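Long-range contacts in trimethylamine-N-oxide reductase (Haemophilus influenzae, PDB 7L5I), which probably reduces S- or N-oxides such as trimethylamine N-oxide, using a molybdenum centre held by two pterin guanine dinucleotide cofactors: residues 373-382 with 609-617; 362-370 with 631-639. All coordinates share one frame; numbering follows the deposited sequence.

Interactions 1 and 2 use neighbouring parts of the chain on both sides. Helix 359-372 runs into the glycine-rich turns of 373-382, and helix 613-617 is followed by strand 631-632. The centres of the two contacts lie about 17 Å apart, on the same side of the chain's centre. They touch directly. Ile375 CD1 packs 3.7 Å from Ser370 OG, and Phe382 CE2 lies 3.8 Å from Val366 CG2, so the helix is covered by residues of both contacts. Tyr142, Trp144 and Ser175 form the pocket of the bound oxygen atom, and none of them belongs to either contact. The nearest atoms of the Phe382 side chain and a pterin guanine dinucleotide are about 14 Å apart.

Interaction 1: residues 373-382 with 609-617; sequences GQIGLPGGGF and WVRYGEFRE
Gly376 and Gly613 bring the two backbones to 4.1 Å between their CA atoms, where consecutive type II turns of 373-382 meet the type II turn Val610-Gly613 and the first turn of helix 613-617. Gly376 CA also makes a CA-H...O contact with Arg611 O. A water accepts from Gly376 N at 2.9 Å and lies 2.7 Å from Arg611 O, so it sits between the segments. Arg616 carries the contact. Its chain is extended, with CG anti to the backbone N (chi1 -171°), and this brings the guanidinium to the end of helix 359-372. NH1 donates to Gly373 O at 2.8 Å and to Ile375 O at 2.9 Å. Both oxygens lie near the guanidinium plane, at its edge. Leu377 CD2 sits over one face, 3.1 Å from Arg616 NE, a tight approach. Val610 CG1 rests 3.5 Å from Gly376 O. Ile375 CG2 lies beside Tyr612 CB at 3.8 Å, and Phe382 CZ meets Tyr612 CE2 obliquely. The hydroxyl of Tyr612 bonds to Glu191. Arg616 NH1 thus bridges the carbonyl of Gly373, where the helix ends, and that of Ile375, inside the first type II turn, on the glycine-rich connection to edge strand 381-383 of the five-stranded parallel sheet.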
ATOM      1  N   GLY A 373      18.259  12.561 -19.619  1.00 15.31           N
ATOM      2  CA  GLY A 373      19.200  13.574 -19.180  1.00 16.29           C
ATOM      3  C   GLY A 373      18.616  14.790 -18.509  1.00 17.48           C
ATOM      4  O   GLY A 373      19.308  15.805 -18.388  1.00 17.61           O
ATOM      5  N   GLN A 374      17.366  14.720 -18.042  1.00 16.77           N
ATOM      6  CA  GLN A 374      16.680  15.883 -17.484  1.00 14.71           C
ATOM      7  C   GLN A 374      16.581  15.824 -15.961  1.00 15.32           C
ATOM      8  O   GLN A 374      15.944  16.690 -15.355  1.00 15.70           O
ATOM      9  CB  GLN A 374      15.293  16.006 -18.117  1.00 15.17           C
ATOM     10  CG  GLN A 374      15.309  16.116 -19.622  1.00 17.17           C
ATOM     11  CD  GLN A 374      13.921  15.991 -20.204  1.00 19.45           C
ATOM     12  OE1 GLN A 374      12.939  16.287 -19.536  1.00 19.36           O
ATOM     13  NE2 GLN A 374      13.836  15.541 -21.448  1.00 19.02           N
ATOM     14  N   ILE A 375      17.226  14.836 -15.341  1.00 15.11           N
ATOM     15  CA  ILE A 375      17.239  14.713 -13.886  1.00 14.99           C
ATOM     16  C   ILE A 375      17.891  15.943 -13.287  1.00 15.83           C
ATOM     17  O   ILE A 375      18.965  16.357 -13.726  1.00 15.53           O
ATOM     18  CB  ILE A 375      17.994  13.440 -13.487  1.00 13.55           C
ATOM     19  CG1 ILE A 375      17.207  12.195 -13.908  1.00 12.66           C
ATOM     20  CG2 ILE A 375      18.250  13.431 -11.993  1.00 14.42           C
ATOM     21  CD1 ILE A 375      18.010  10.894 -13.826  1.00 15.35           C
ATOM     22  N   GLY A 376      17.259  16.524 -12.255  1.00 13.25           N
ATOM     23  CA  GLY A 376      17.781  17.711 -11.632  1.00 15.28           C
ATOM     24  C   GLY A 376      17.426  19.025 -12.294  1.00 16.53           C
ATOM     25  O   GLY A 376      17.887  20.080 -11.831  1.00 17.66           O
ATOM     26  N   LEU A 377      16.640  19.004 -13.380  1.00 17.01           N
ATOM     27  CA  LEU A 377      16.154  20.210 -14.023  1.00 14.57           C
ATOM     28  C   LEU A 377      14.712  20.500 -13.611  1.00 19.72           C
ATOM     29  O   LEU A 377      13.953  19.576 -13.319  1.00 17.43           O
ATOM     30  CB  LEU A 377      16.203  20.067 -15.535  1.00 17.36           C
ATOM     31  CG  LEU A 377      17.575  19.829 -16.166  1.00 22.05           C
ATOM     32  CD1 LEU A 377      17.386  19.673 -17.678  1.00 21.85           C
ATOM     33  CD2 LEU A 377      18.498  20.977 -15.831  1.00 29.89           C
ATOM     34  N   PRO A 378      14.311  21.770 -13.587  1.00 18.75           N
ATOM     35  CA  PRO A 378      12.898  22.089 -13.322  1.00 17.79           C
ATOM     36  C   PRO A 378      11.985  21.291 -14.240  1.00 16.20           C
ATOM     37  O   PRO A 378      12.210  21.201 -15.437  1.00 16.97           O
ATOM     38  CB  PRO A 378      12.813  23.592 -13.605  1.00 22.39           C
ATOM     39  CG  PRO A 378      14.185  24.098 -13.333  1.00 26.25           C
ATOM     40  CD  PRO A 378      15.107  22.990 -13.826  1.00 21.60           C
ATOM     41  N   GLY A 379      10.985  20.653 -13.651  1.00 16.45           N
ATOM     42  CA  GLY A 379      10.004  19.915 -14.406  1.00 17.95           C
ATOM     43  C   GLY A 379      10.474  18.614 -15.019  1.00 14.93           C
ATOM     44  O   GLY A 379       9.700  17.980 -15.751  1.00 16.53           O
ATOM     45  N   GLY A 380      11.708  18.186 -14.751  1.00 14.50           N
ATOM     46  CA  GLY A 380      12.237  17.048 -15.470  1.00 16.58           C
ATOM     47  C   GLY A 380      12.709  15.872 -14.639  1.00 15.70           C
ATOM     48  O   GLY A 380      12.926  15.988 -13.424  1.00 17.94           O
ATOM     49  N   GLY A 381      12.893  14.736 -15.289  1.00 13.95           N
ATOM     50  CA  GLY A 381      13.494  13.584 -14.636  1.00 12.57           C
ATOM     51  C   GLY A 381      12.451  12.544 -14.272  1.00 12.88           C
ATOM     52  O   GLY A 381      11.682  12.094 -15.127  1.00 14.89           O
ATOM     53  N   PHE A 382      12.455  12.126 -13.007  1.00 17.09           N
ATOM     54  CA  PHE A 382      11.516  11.102 -12.560  1.00 13.51           C
ATOM     55  C   PHE A 382      11.119  11.407 -11.127  1.00 12.82           C
ATOM     56  O   PHE A 382      11.790  12.149 -10.404  1.00 13.48           O
ATOM     57  CB  PHE A 382      12.108   9.684 -12.642  1.00 14.03           C
ATOM     58  CG  PHE A 382      13.229   9.459 -11.680  1.00 13.85           C
ATOM     59  CD1 PHE A 382      14.508   9.879 -11.979  1.00 12.56           C
ATOM     60  CD2 PHE A 382      13.005   8.880 -10.448  1.00 17.28           C
ATOM     61  CE1 PHE A 382      15.544   9.712 -11.083  1.00 17.41           C
ATOM     62  CE2 PHE A 382      14.037   8.712  -9.547  1.00 13.97           C
ATOM     63  CZ  PHE A 382      15.310   9.129  -9.855  1.00 16.31           C
ATOM     64  N   TRP A 609      11.765  23.949  -5.202  1.00 14.95           N
ATOM     65  CA  TRP A 609      12.725  22.885  -4.951  1.00 15.14           C
ATOM     66  C   TRP A 609      12.696  21.829  -6.049  1.00 15.09           C
ATOM     67  O   TRP A 609      11.628  21.338  -6.443  1.00 14.50           O
ATOM     68  CB  TRP A 609      12.464  22.229  -3.594  1.00 14.50           C
ATOM     69  CG  TRP A 609      13.542  21.261  -3.235  1.00 16.78           C
ATOM     70  CD1 TRP A 609      14.830  21.552  -2.869  1.00 18.90           C
ATOM     71  CD2 TRP A 609      13.439  19.839  -3.235  1.00 17.34           C
ATOM     72  NE1 TRP A 609      15.533  20.385  -2.630  1.00 20.13           N
ATOM     73  CE2 TRP A 609      14.695  19.320  -2.850  1.00 19.08           C
ATOM     74  CE3 TRP A 609      12.409  18.947  -3.524  1.00 14.96           C
ATOM     75  CZ2 TRP A 609      14.938  17.952  -2.755  1.00 17.78           C
ATOM     76  CZ3 TRP A 609      12.657  17.586  -3.410  1.00 15.38           C
ATOM     77  CH2 TRP A 609      13.901  17.108  -3.016  1.00 17.15           C
ATOM     78  N   VAL A 610      13.890  21.464  -6.529  1.00 13.45           N
ATOM     79  CA  VAL A 610      14.065  20.464  -7.574  1.00 12.52           C
ATOM     80  C   VAL A 610      14.869  19.303  -6.993  1.00 14.58           C
ATOM     81  O   VAL A 610      16.000  19.483  -6.523  1.00 14.67           O
ATOM     82  CB  VAL A 610      14.749  21.067  -8.815  1.00 13.95           C
ATOM     83  CG1 VAL A 610      15.056  19.993  -9.859  1.00 16.72           C
ATOM     84  CG2 VAL A 610      13.896  22.179  -9.410  1.00 19.68           C
ATOM     85  N   ARG A 611      14.284  18.110  -7.030  1.00 14.29           N
ATOM     86  CA  ARG A 611      14.980  16.928  -6.556  1.00 12.15           C
ATOM     87  C   ARG A 611      16.197  16.649  -7.439  1.00 13.33           C
ATOM     88  O   ARG A 611      16.144  16.762  -8.656  1.00 12.66           O
ATOM     89  CB  ARG A 611      13.995  15.759  -6.537  1.00 13.14           C
ATOM     90  CG  ARG A 611      14.479  14.554  -5.750  1.00 15.17           C
ATOM     91  CD  ARG A 611      13.377  13.506  -5.487  1.00 16.53           C
ATOM     92  NE  ARG A 611      14.034  12.352  -4.864  1.00 17.07           N
ATOM     93  CZ  ARG A 611      14.356  12.272  -3.582  1.00 16.05           C
ATOM     94  NH1 ARG A 611      14.016  13.247  -2.721  1.00 16.24           N
ATOM     95  NH2 ARG A 611      15.013  11.217  -3.125  1.00 21.15           N
ATOM     96  N   TYR A 612      17.316  16.312  -6.804  1.00 14.25           N
ATOM     97  CA  TYR A 612      18.586  16.043  -7.488  1.00 15.84           C
ATOM     98  C   TYR A 612      19.164  17.298  -8.132  1.00 16.06           C
ATOM     99  O   TYR A 612      20.103  17.214  -8.921  1.00 14.63           O
ATOM    100  CB  TYR A 612      18.472  14.891  -8.503  1.00 15.94           C
ATOM    101  CG  TYR A 612      18.293  13.565  -7.783  1.00 16.64           C
ATOM    102  CD1 TYR A 612      19.288  13.090  -6.941  1.00 19.75           C
ATOM    103  CD2 TYR A 612      17.112  12.846  -7.854  1.00 15.52           C
ATOM    104  CE1 TYR A 612      19.136  11.946  -6.215  1.00 24.76           C
ATOM    105  CE2 TYR A 612      16.954  11.675  -7.104  1.00 15.24           C
ATOM    106  CZ  TYR A 612      17.980  11.236  -6.294  1.00 19.07           C
ATOM    107  OH  TYR A 612      17.898  10.090  -5.527  1.00 22.00           O
ATOM    108  N   GLY A 613      18.653  18.473  -7.769  1.00 16.34           N
ATOM    109  CA  GLY A 613      19.212  19.704  -8.293  1.00 18.22           C
ATOM    110  C   GLY A 613      20.646  19.929  -7.850  1.00 16.50           C
ATOM    111  O   GLY A 613      21.479  20.404  -8.628  1.00 17.55           O
ATOM    112  N   GLU A 614      20.955  19.587  -6.599  1.00 17.82           N
ATOM    113  CA  GLU A 614      22.327  19.785  -6.129  1.00 18.50           C
ATOM    114  C   GLU A 614      23.276  18.773  -6.757  1.00 16.07           C
ATOM    115  O   GLU A 614      24.408  19.115  -7.122  1.00 15.95           O
ATOM    116  CB  GLU A 614      22.375  19.702  -4.618  1.00 24.90           C
ATOM    117  CG  GLU A 614      21.657  20.881  -3.946  1.00 34.47           C
ATOM    118  CD  GLU A 614      21.974  22.240  -4.594  1.00 62.35           C
ATOM    119  OE1 GLU A 614      21.019  22.915  -5.048  1.00 53.59           O
ATOM    120  OE2 GLU A 614      23.169  22.624  -4.667  1.00 55.40           O
ATOM    121  N   PHE A 615      22.848  17.517  -6.866  1.00 14.94           N
ATOM    122  CA  PHE A 615      23.609  16.528  -7.625  1.00 12.81           C
ATOM    123  C   PHE A 615      23.867  17.001  -9.039  1.00 13.27           C
ATOM    124  O   PHE A 615      24.993  16.913  -9.544  1.00 15.08           O
ATOM    125  CB  PHE A 615      22.823  15.206  -7.625  1.00 14.13           C
ATOM    126  CG  PHE A 615      23.446  14.106  -8.437  1.00 13.57           C
ATOM    127  CD1 PHE A 615      24.702  13.632  -8.108  1.00 15.12           C
ATOM    128  CD2 PHE A 615      22.742  13.487  -9.472  1.00 16.18           C
ATOM    129  CE1 PHE A 615      25.285  12.581  -8.831  1.00 14.89           C
ATOM    130  CE2 PHE A 615      23.329  12.441 -10.188  1.00 16.52           C
ATOM    131  CZ  PHE A 615      24.602  11.978  -9.838  1.00 15.58           C
ATOM    132  N   ARG A 616      22.841  17.525  -9.714  1.00 13.59           N
ATOM    133  CA  ARG A 616      23.062  17.981 -11.079  1.00 13.69           C
ATOM    134  C   ARG A 616      24.047  19.148 -11.127  1.00 16.89           C
ATOM    135  O   ARG A 616      24.915  19.212 -12.008  1.00 16.33           O
ATOM    136  CB  ARG A 616      21.743  18.396 -11.743  1.00 17.08           C
ATOM    137  CG  ARG A 616      21.964  18.656 -13.232  1.00 19.31           C
ATOM    138  CD  ARG A 616      20.723  19.037 -13.996  1.00 26.47           C
ATOM    139  NE  ARG A 616      21.076  19.243 -15.402  1.00 30.24           N
ATOM    140  CZ  ARG A 616      20.859  18.360 -16.382  1.00 27.13           C
ATOM    141  NH1 ARG A 616      20.246  17.219 -16.131  1.00 17.50           N
ATOM    142  NH2 ARG A 616      21.233  18.653 -17.615  1.00 26.22           N
ATOM    143  N   GLU A 617      23.921  20.087 -10.192  1.00 17.36           N
ATOM    144  CA  GLU A 617      24.788  21.256 -10.198  1.00 18.46           C
ATOM    145  C   GLU A 617      26.255  20.867 -10.082  1.00 20.43           C
ATOM    146  O   GLU A 617      27.098  21.362 -10.841  1.00 20.55           O
ATOM    147  CB  GLU A 617      24.402  22.200  -9.070  1.00 19.78           C
ATOM    148  CG  GLU A 617      25.374  23.391  -8.939  1.00 24.94           C
ATOM    149  CD  GLU A 617      25.473  24.225 -10.226  1.00 39.57           C
ATOM    150  OE1 GLU A 617      24.416  24.551 -10.803  1.00 31.99           O
ATOM    151  OE2 GLU A 617      26.607  24.559 -10.662  1.00 31.05           O
TER
HETATM  152  O   HOH W   1      14.803  15.889 -10.802  1.00 16.87           O

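Interaction 2: residues 362-370 with 631-639; sequences HWMLVTLAS and IEIFSDVVE
Trp363, on helix 359-372, reaches across to the backbone of Glu632 and Ile633, where strand 631-632 leaves through an inverse gamma turn centred on Glu632. The helix packs against this strand, its gamma turn and the N-terminus of helix 636-641. The strand pairs in parallel with 297-298, and every touching residue is buried. The CG of Trp363 is anti to the backbone N (chi1 -164°), which sends the indole out along the second segment. Its NE1 donates to Glu632 O at 3.1 Å. The N-H...O angle is 155° and the donor lies in the carbonyl plane, while the acceptor is tilted from the ring plane. The bond gives the buried indole N-H an acceptor and helps to fix the ring's rotation. Further along the ring, CZ2 approaches Ser635 CB and CH2 comes to 4.4 Å from Val638 CG1. Ser635 is the N-cap of helix 636-641, and its OG accepts from Val638 N. Helix 179-187 also touches this indole, through Ile182 and Val186.

One turn on, Val366 points toward the strand. Its CG1 meets Ile631 CG2 at 3.9 Å, the two side chains crossing at a slant. Thr367 comes next, and its CA is 6.1 Å from that of Ile633. Its hydroxyl donates back to Trp363 O, which also accepts from Thr367 N on the opposite face of the carbonyl. OG1 is anti to the carbonyl carbon (chi1 -65°). OG1 and CG2 lie beside the CG1 and CG2 branches of Ile633, the side chains slanting across each other. Phe303 of helix 300-307 touches both Thr367 and Ile633.

Ser370 CB is 4.3 Å from Ile633 CD1. Ser370 OG donates to Val366 O at 2.9 Å, and the same hydroxyl oxygen lies 3.6 Å from Ile631 CD1.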
ATOM      1  N   HIS A 362      11.499  -0.037 -11.710  1.00 12.61           N
ATOM      2  CA  HIS A 362      11.954   1.300 -11.383  1.00 13.58           C
ATOM      3  C   HIS A 362      13.446   1.471 -11.620  1.00 13.72           C
ATOM      4  O   HIS A 362      13.887   2.600 -11.872  1.00 15.40           O
ATOM      5  CB  HIS A 362      11.550   1.641  -9.951  1.00 15.16           C
ATOM      6  CG  HIS A 362      10.072   1.752  -9.809  1.00 15.76           C
ATOM      7  ND1 HIS A 362       9.296   0.741  -9.284  1.00 21.39           N
ATOM      8  CD2 HIS A 362       9.211   2.697 -10.255  1.00 17.40           C
ATOM      9  CE1 HIS A 362       8.023   1.097  -9.336  1.00 19.43           C
ATOM     10  NE2 HIS A 362       7.945   2.283  -9.919  1.00 17.24           N
ATOM     11  N   TRP A 363      14.218   0.390 -11.594  1.00 12.91           N
ATOM     12  CA  TRP A 363      15.612   0.472 -12.006  1.00 13.25           C
ATOM     13  C   TRP A 363      15.699   0.927 -13.454  1.00 13.64           C
ATOM     14  O   TRP A 363      16.463   1.844 -13.792  1.00 12.65           O
ATOM     15  CB  TRP A 363      16.285  -0.884 -11.825  1.00 15.70           C
ATOM     16  CG  TRP A 363      17.770  -0.879 -11.845  1.00 12.27           C
ATOM     17  CD1 TRP A 363      18.590   0.177 -12.036  1.00 14.01           C
ATOM     18  CD2 TRP A 363      18.606  -2.013 -11.650  1.00 14.81           C
ATOM     19  NE1 TRP A 363      19.904  -0.219 -11.964  1.00 15.33           N
ATOM     20  CE2 TRP A 363      19.937  -1.566 -11.716  1.00 14.48           C
ATOM     21  CE3 TRP A 363      18.354  -3.365 -11.401  1.00 15.47           C
ATOM     22  CZ2 TRP A 363      21.025  -2.425 -11.564  1.00 16.96           C
ATOM     23  CZ3 TRP A 363      19.432  -4.220 -11.235  1.00 17.43           C
ATOM     24  CH2 TRP A 363      20.750  -3.744 -11.310  1.00 17.71           C
ATOM     25  N   MET A 364      14.906   0.300 -14.325  1.00 12.72           N
ATOM     26  CA  MET A 364      14.891   0.680 -15.727  1.00 13.09           C
ATOM     27  C   MET A 364      14.260   2.058 -15.927  1.00 12.95           C
ATOM     28  O   MET A 364      14.681   2.798 -16.823  1.00 12.88           O
ATOM     29  CB  MET A 364      14.148  -0.395 -16.551  1.00 10.93           C
ATOM     30  CG  MET A 364      14.246  -0.125 -18.048  1.00 14.68           C
ATOM     31  SD  MET A 364      15.948  -0.178 -18.659  1.00 17.18           S
ATOM     32  CE  MET A 364      15.894   1.130 -19.903  1.00 18.29           C
ATOM     33  N   LEU A 365      13.271   2.444 -15.110  1.00 13.24           N
ATOM     34  CA  LEU A 365      12.708   3.779 -15.251  1.00 14.04           C
ATOM     35  C   LEU A 365      13.762   4.851 -14.956  1.00 13.64           C
ATOM     36  O   LEU A 365      13.825   5.880 -15.645  1.00 14.32           O
ATOM     37  CB  LEU A 365      11.514   3.961 -14.315  1.00 13.10           C
ATOM     38  CG  LEU A 365      10.759   5.270 -14.521  1.00 15.87           C
ATOM     39  CD1 LEU A 365      10.044   5.229 -15.837  1.00 23.71           C
ATOM     40  CD2 LEU A 365       9.778   5.511 -13.412  1.00 17.56           C
ATOM     41  N   VAL A 366      14.558   4.647 -13.898  1.00 12.01           N
ATOM     42  CA  VAL A 366      15.641   5.575 -13.562  1.00 12.55           C
ATOM     43  C   VAL A 366      16.703   5.580 -14.655  1.00 13.74           C
ATOM     44  O   VAL A 366      17.280   6.624 -14.982  1.00 14.72           O
ATOM     45  CB  VAL A 366      16.238   5.204 -12.194  1.00 16.06           C
ATOM     46  CG1 VAL A 366      17.507   5.983 -11.945  1.00 16.09           C
ATOM     47  CG2 VAL A 366      15.222   5.487 -11.137  1.00 15.15           C
ATOM     48  N   THR A 367      16.972   4.413 -15.237  1.00 11.73           N
ATOM     49  CA  THR A 367      17.910   4.324 -16.357  1.00 13.19           C
ATOM     50  C   THR A 367      17.391   5.099 -17.564  1.00 16.46           C
ATOM     51  O   THR A 367      18.127   5.864 -18.205  1.00 13.58           O
ATOM     52  CB  THR A 367      18.124   2.847 -16.699  1.00 14.56           C
ATOM     53  OG1 THR A 367      18.770   2.177 -15.602  1.00 13.69           O
ATOM     54  CG2 THR A 367      18.973   2.668 -17.937  1.00 15.07           C
ATOM     55  N   LEU A 368      16.112   4.927 -17.890  1.00 14.52           N
ATOM     56  CA  LEU A 368      15.519   5.708 -18.973  1.00 13.80           C
ATOM     57  C   LEU A 368      15.600   7.210 -18.701  1.00 13.39           C
ATOM     58  O   LEU A 368      15.986   7.997 -19.581  1.00 14.27           O
ATOM     59  CB  LEU A 368      14.070   5.255 -19.188  1.00 14.53           C
ATOM     60  CG  LEU A 368      13.322   5.977 -20.281  1.00 15.94           C
ATOM     61  CD1 LEU A 368      14.031   5.804 -21.631  1.00 17.92           C
ATOM     62  CD2 LEU A 368      11.877   5.487 -20.368  1.00 15.22           C
ATOM     63  N   ALA A 369      15.244   7.636 -17.482  1.00 13.18           N
ATOM     64  CA  ALA A 369      15.336   9.040 -17.123  1.00 12.17           C
ATOM     65  C   ALA A 369      16.771   9.551 -17.236  1.00 14.84           C
ATOM     66  O   ALA A 369      16.998  10.710 -17.628  1.00 13.58           O
ATOM     67  CB  ALA A 369      14.801   9.242 -15.693  1.00 12.65           C
ATOM     68  N   SER A 370      17.747   8.705 -16.906  1.00 15.95           N
ATOM     69  CA  SER A 370      19.152   9.079 -17.044  1.00 13.25           C
ATOM     70  C   SER A 370      19.518   9.286 -18.500  1.00 14.10           C
ATOM     71  O   SER A 370      20.225  10.239 -18.841  1.00 14.43           O
ATOM     72  CB  SER A 370      20.046   7.998 -16.428  1.00 14.00           C
ATOM     73  OG  SER A 370      19.827   7.925 -15.011  1.00 16.81           O
ATOM     74  N   ILE A 631      24.585   7.634 -10.277  1.00 13.19           N
ATOM     75  CA  ILE A 631      23.485   6.719 -10.567  1.00 13.47           C
ATOM     76  C   ILE A 631      24.029   5.396 -11.103  1.00 14.53           C
ATOM     77  O   ILE A 631      24.681   5.361 -12.144  1.00 16.12           O
ATOM     78  CB  ILE A 631      22.521   7.340 -11.582  1.00 12.62           C
ATOM     79  CG1 ILE A 631      21.964   8.657 -11.060  1.00 14.07           C
ATOM     80  CG2 ILE A 631      21.398   6.373 -11.894  1.00 15.02           C
ATOM     81  CD1 ILE A 631      21.254   9.486 -12.129  1.00 16.08           C
ATOM     82  N   GLU A 632      23.677   4.291 -10.454  1.00 15.55           N
ATOM     83  CA  GLU A 632      24.262   2.987 -10.777  1.00 16.01           C
ATOM     84  C   GLU A 632      23.345   2.262 -11.755  1.00 16.62           C
ATOM     85  O   GLU A 632      22.462   1.498 -11.377  1.00 15.00           O
ATOM     86  CB  GLU A 632      24.511   2.173  -9.510  1.00 16.06           C
ATOM     87  CG  GLU A 632      25.414   2.862  -8.520  1.00 19.55           C
ATOM     88  CD  GLU A 632      26.745   2.151  -8.315  1.00 29.57           C
ATOM     89  OE1 GLU A 632      26.743   0.922  -8.060  1.00 27.37           O
ATOM     90  OE2 GLU A 632      27.795   2.834  -8.393  1.00 27.50           O
ATOM     91  N   ILE A 633      23.573   2.515 -13.036  1.00 14.12           N
ATOM     92  CA  ILE A 633      22.888   1.739 -14.075  1.00 14.90           C
ATOM     93  C   ILE A 633      23.382   0.303 -14.073  1.00 18.38           C
ATOM     94  O   ILE A 633      22.597  -0.633 -14.203  1.00 18.07           O
ATOM     95  CB  ILE A 633      23.090   2.414 -15.438  1.00 15.64           C
ATOM     96  CG1 ILE A 633      22.368   3.759 -15.447  1.00 15.11           C
ATOM     97  CG2 ILE A 633      22.577   1.501 -16.552  1.00 20.28           C
ATOM     98  CD1 ILE A 633      22.544   4.543 -16.742  1.00 18.49           C
ATOM     99  N   PHE A 634      24.688   0.110 -13.927  1.00 14.93           N
ATOM    100  CA  PHE A 634      25.278  -1.175 -13.574  1.00 15.23           C
ATOM    101  C   PHE A 634      25.729  -1.080 -12.127  1.00 17.61           C
ATOM    102  O   PHE A 634      26.455  -0.143 -11.757  1.00 20.90           O
ATOM    103  CB  PHE A 634      26.456  -1.510 -14.478  1.00 17.20           C
ATOM    104  CG  PHE A 634      26.992  -2.907 -14.264  1.00 19.73           C
ATOM    105  CD1 PHE A 634      27.913  -3.158 -13.277  1.00 22.26           C
ATOM    106  CD2 PHE A 634      26.559  -3.954 -15.056  1.00 25.04           C
ATOM    107  CE1 PHE A 634      28.400  -4.432 -13.086  1.00 25.55           C
ATOM    108  CE2 PHE A 634      27.046  -5.232 -14.867  1.00 26.75           C
ATOM    109  CZ  PHE A 634      27.965  -5.466 -13.876  1.00 24.80           C
ATOM    110  N   SER A 635      25.274  -2.024 -11.307  1.00 17.28           N
ATOM    111  CA  SER A 635      25.647  -2.112  -9.903  1.00 19.45           C
ATOM    112  C   SER A 635      26.543  -3.330  -9.731  1.00 19.73           C
ATOM    113  O   SER A 635      26.081  -4.473  -9.842  1.00 19.48           O
ATOM    114  CB  SER A 635      24.425  -2.244  -9.004  1.00 15.06           C
ATOM    115  OG  SER A 635      24.828  -2.634  -7.696  1.00 17.36           O
ATOM    116  N   ASP A 636      27.827  -3.089  -9.471  1.00 21.17           N
ATOM    117  CA  ASP A 636      28.735  -4.205  -9.216  1.00 21.16           C
ATOM    118  C   ASP A 636      28.337  -4.944  -7.945  1.00 22.29           C
ATOM    119  O   ASP A 636      28.493  -6.169  -7.860  1.00 22.38           O
ATOM    120  CB  ASP A 636      30.167  -3.664  -9.113  1.00 29.71           C
ATOM    121  CG  ASP A 636      31.229  -4.745  -9.283  1.00 44.00           C
ATOM    122  OD1 ASP A 636      31.282  -5.377 -10.362  1.00 44.94           O
ATOM    123  OD2 ASP A 636      32.033  -4.932  -8.343  1.00 47.37           O
ATOM    124  N   VAL A 637      27.804  -4.225  -6.957  1.00 19.63           N
ATOM    125  CA  VAL A 637      27.349  -4.848  -5.717  1.00 20.20           C
ATOM    126  C   VAL A 637      26.254  -5.867  -6.005  1.00 21.89           C
ATOM    127  O   VAL A 637      26.269  -6.986  -5.479  1.00 20.97           O
ATOM    128  CB  VAL A 637      26.871  -3.772  -4.724  1.00 20.23           C
ATOM    129  CG1 VAL A 637      26.207  -4.392  -3.524  1.00 22.66           C
ATOM    130  CG2 VAL A 637      28.027  -2.900  -4.277  1.00 22.99           C
ATOM    131  N   VAL A 638      25.283  -5.497  -6.833  1.00 18.60           N
ATOM    132  CA  VAL A 638      24.203  -6.426  -7.162  1.00 18.05           C
ATOM    133  C   VAL A 638      24.715  -7.550  -8.044  1.00 19.09           C
ATOM    134  O   VAL A 638      24.357  -8.719  -7.859  1.00 20.86           O
ATOM    135  CB  VAL A 638      23.034  -5.677  -7.826  1.00 18.37           C
ATOM    136  CG1 VAL A 638      21.971  -6.652  -8.284  1.00 17.21           C
ATOM    137  CG2 VAL A 638      22.435  -4.659  -6.830  1.00 20.53           C
ATOM    138  N   GLU A 639      25.562  -7.225  -9.022  1.00 19.27           N
ATOM    139  CA  GLU A 639      26.134  -8.257  -9.883  1.00 23.49           C
ATOM    140  C   GLU A 639      26.805  -9.343  -9.054  1.00 23.75           C
ATOM    141  O   GLU A 639      26.628 -10.546  -9.312  1.00 24.41           O
ATOM    142  CB  GLU A 639      27.138  -7.609 -10.843  1.00 29.02           C
ATOM    143  CG  GLU A 639      28.011  -8.583 -11.641  1.00 43.28           C
ATOM    144  CD  GLU A 639      27.234  -9.407 -12.647  1.00 52.81           C
ATOM    145  OE1 GLU A 639      27.711 -10.508 -13.013  1.00 66.82           O
ATOM    146  OE2 GLU A 639      26.150  -8.959 -13.072  1.00 57.14           O
TER